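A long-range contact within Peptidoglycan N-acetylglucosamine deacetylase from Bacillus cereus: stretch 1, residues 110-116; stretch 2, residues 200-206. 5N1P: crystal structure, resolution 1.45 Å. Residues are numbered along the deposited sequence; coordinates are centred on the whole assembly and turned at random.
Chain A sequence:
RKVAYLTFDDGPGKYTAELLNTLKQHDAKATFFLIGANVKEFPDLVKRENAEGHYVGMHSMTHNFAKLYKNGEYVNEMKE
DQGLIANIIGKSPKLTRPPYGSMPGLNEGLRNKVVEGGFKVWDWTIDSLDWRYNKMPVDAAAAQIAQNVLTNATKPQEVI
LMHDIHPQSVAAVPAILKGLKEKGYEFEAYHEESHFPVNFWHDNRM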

# COMPACT_ATOMS: atom_id res chain seq x y z
N LEU A 110 1.21 7.49 20.15
CA LEU A 110 1.74 7.47 18.79
C LEU A 110 0.76 8.05 17.79
O LEU A 110 1.17 8.74 16.85
N ARG A 111 -0.54 7.81 17.97
CA ARG A 111 -1.51 8.38 17.04
C ARG A 111 -1.48 9.91 17.13
O ARG A 111 -1.59 10.60 16.11
N ASN A 112 -1.30 10.45 18.33
CA ASN A 112 -1.12 11.90 18.48
C ASN A 112 0.13 12.39 17.75
O ASN A 112 0.09 13.42 17.08
N LYS A 113 1.22 11.65 17.87
CA LYS A 113 2.46 12.02 17.20
C LYS A 113 2.29 12.01 15.68
O LYS A 113 2.83 12.86 14.98
N VAL A 114 1.53 11.03 15.19
CA VAL A 114 1.23 10.95 13.76
C VAL A 114 0.52 12.21 13.29
O VAL A 114 0.93 12.85 12.31
N VAL A 115 -0.55 12.57 14.01
CA VAL A 115 -1.36 13.73 13.65
C VAL A 115 -0.51 14.99 13.73
O VAL A 115 -0.54 15.82 12.82
N GLU A 116 0.26 15.11 14.80
CA GLU A 116 1.09 16.30 15.03
C GLU A 116 2.19 16.44 13.98
O GLU A 116 2.65 17.54 13.69
N PHE A 200 -7.72 0.76 11.60
CA PHE A 200 -8.31 -0.21 12.52
C PHE A 200 -8.77 0.42 13.82
O PHE A 200 -9.61 -0.15 14.52
N TRP A 201 -8.24 1.59 14.17
CA TRP A 201 -8.66 2.28 15.39
C TRP A 201 -9.92 3.09 15.19
O TRP A 201 -10.48 3.60 16.15
N HIS A 202 -10.36 3.23 13.94
CA HIS A 202 -11.46 4.13 13.59
C HIS A 202 -11.17 5.51 14.18
O HIS A 202 -12.06 6.19 14.69
N ASP A 203 -9.90 5.90 14.11
CA ASP A 203 -9.44 7.21 14.56
C ASP A 203 -9.59 8.17 13.39
O ASP A 203 -8.85 8.09 12.42
N ASN A 204 -10.56 9.09 13.49
CA ASN A 204 -10.89 9.91 12.33
C ASN A 204 -9.95 11.08 12.13
O ASN A 204 -10.14 11.87 11.22
N ARG A 205 -8.93 11.16 12.97
CA ARG A 205 -7.93 12.22 12.85
C ARG A 205 -6.77 11.84 11.92
O ARG A 205 -6.01 12.71 11.50
N MET A 206 -6.62 10.56 11.62
CA MET A 206 -5.52 10.16 10.76
C MET A 206 -6.02 9.42 9.52
O MET A 206 -5.22 8.87 8.77

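How does the helix of stretch 1 begin its contact with the irregular stretch 2? Leu110 takes no part, its side chain staying out of reach, and the work starts with Arg111, whose CA-to-CB bond points toward the other stretch. With chi1 m, chi2 t and chi3 m, its side chain lays the guanidinium flat on Trp201, the centres 4.1 Å apart and the planes tilted by 23°. Arg111 CZ sits 4.1 Å from the centroid of the Trp201 six-membered ring, a cation-pi contact over the face, while Arg111 CD makes a CH-pi contact at 4.1 Å with the centroid of the Trp201 five-membered ring. The indole, held at chi1 m and chi2 94°, thus covers both the charged group and part of the aliphatic chain leading to it. Arg111 CD also packs 3.6 Å from Met206 CE.

What balances the charge of Arg111? Stacking leaves the edge of the guanidinium free, and there Arg111 NE forms a salt-bridging hydrogen bond to Asp203 OD2 at 2.9 Å. Water 1 adds a second link, accepting from Arg111 NH2 at 2.8 Å and donating to Asp203 OD2 at 2.8 Å. Asp203, chi1 t, also serves Arg205 within its own stretch: Arg205 NE reaches Asp203 OD1 at 3.0 Å, and Arg205 NH2 reaches Asp203 OD2 at 2.9 Å. One carboxylate therefore lies between two arginines, offsetting the like charges of Arg111 NE and Arg205 NH2, which are 4.5 Å apart.

How does Asn112 join in when its CA-to-CB bond points away? Its chi1 m rotamer brings the end of the side chain nearer, so that Asn112 OD1 accepts a hydrogen bond from Arg205 NH1 at 2.7 Å and a weak one from Arg205 NH2 at 3.3 Å. Arg205, chi1 m, chi2 t and chi3 m, is thereby tied by its guanidinium to the helix as well as to Asp203. The next residue, Lys113, stays out of reach.

What closes the contact farther along the helix? Val114 and Val115, both chi1 t, point toward stretch 2 and supply an apolar patch. Val114 CG1 lies 4.3 Å from Met206 CB, and Val115 CG2 lies 4.5 Å from that same Met206 CB. Val115 CG2 also approaches Arg205 CB at 3.9 Å and sits over one face of the Arg205 guanidinium, whose edge is turned to Asn112. Met206, chi1 p with chi2 and chi3 t, extends from this patch back to Arg111, joining the two ends of the contact. Glu116 stays clear.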

# COMPACT_ATOMS: atom_id res chain seq x y z
CB LEU A 110 2.12 6.04 18.39
CG LEU A 110 3.35 5.47 19.09
CD1 LEU A 110 3.69 4.09 18.55
CD2 LEU A 110 4.53 6.41 18.90
CB ARG A 111 -2.92 7.84 17.29
CG ARG A 111 -2.99 6.35 17.07
CD ARG A 111 -4.42 5.86 16.85
NE ARG A 111 -5.36 6.18 17.92
CZ ARG A 111 -5.49 5.47 19.04
NH1 ARG A 111 -4.69 4.45 19.29
NH2 ARG A 111 -6.40 5.83 19.94
CB ASN A 112 -1.06 12.29 19.95
CG ASN A 112 -2.41 12.24 20.61
OD1 ASN A 112 -3.44 12.31 19.94
ND2 ASN A 112 -2.41 12.13 21.94
CB LYS A 113 3.60 11.10 17.61
CG LYS A 113 4.06 11.27 19.05
CD LYS A 113 5.40 10.60 19.28
CE LYS A 113 5.91 10.85 20.70
NZ LYS A 113 5.96 12.30 21.01
CB VAL A 114 0.37 9.70 13.45
CG1 VAL A 114 -0.29 9.79 12.07
CG2 VAL A 114 1.21 8.44 13.57
CB VAL A 115 -2.60 13.84 14.56
CG1 VAL A 115 -3.38 15.12 14.27
CG2 VAL A 115 -3.50 12.62 14.39
CB GLU A 116 1.69 16.26 16.44
CG GLU A 116 0.67 16.54 17.55
CD GLU A 116 1.04 15.92 18.90
OE1 GLU A 116 2.19 15.44 19.06
OE2 GLU A 116 0.17 15.89 19.80
CB PHE A 200 -7.30 -1.34 12.80
CG PHE A 200 -6.99 -2.19 11.61
CD1 PHE A 200 -8.00 -2.57 10.72
CD2 PHE A 200 -5.69 -2.63 11.37
CE1 PHE A 200 -7.72 -3.36 9.61
CE2 PHE A 200 -5.40 -3.43 10.27
CZ PHE A 200 -6.41 -3.79 9.38
CB TRP A 201 -7.55 3.22 15.89
CG TRP A 201 -6.38 2.49 16.46
CD1 TRP A 201 -5.24 2.12 15.79
CD2 TRP A 201 -6.24 2.00 17.79
NE1 TRP A 201 -4.40 1.44 16.64
CE2 TRP A 201 -4.99 1.35 17.88
CE3 TRP A 201 -7.06 2.04 18.93
CZ2 TRP A 201 -4.53 0.76 19.05
CZ3 TRP A 201 -6.60 1.45 20.09
CH2 TRP A 201 -5.35 0.82 20.15
CB HIS A 202 -12.80 3.57 14.09
CG HIS A 202 -13.15 2.23 13.50
ND1 HIS A 202 -14.23 1.49 13.92
CD2 HIS A 202 -12.55 1.50 12.53
CE1 HIS A 202 -14.29 0.36 13.23
NE2 HIS A 202 -13.27 0.34 12.39
CB ASP A 203 -7.98 7.12 15.03
CG ASP A 203 -7.47 8.43 15.63
OD1 ASP A 203 -8.08 9.50 15.39
OD2 ASP A 203 -6.44 8.39 16.34
CB ASN A 204 -12.34 10.39 12.44
CG ASN A 204 -13.32 9.27 12.22
OD1 ASN A 204 -13.08 8.38 11.40
ND2 ASN A 204 -14.43 9.29 12.95
CB ARG A 205 -7.37 12.58 14.21
CG ARG A 205 -8.39 13.11 15.20
CD ARG A 205 -7.75 13.17 16.56
NE ARG A 205 -7.00 11.94 16.82
CZ ARG A 205 -5.95 11.85 17.61
NH1 ARG A 205 -5.50 12.93 18.25
NH2 ARG A 205 -5.34 10.69 17.77
CB MET A 206 -4.49 9.31 11.52
CG MET A 206 -5.02 8.04 12.15
SD MET A 206 -3.79 7.26 13.25
CE MET A 206 -4.46 5.60 13.26
O HOH W 1 -7.16 8.40 19.06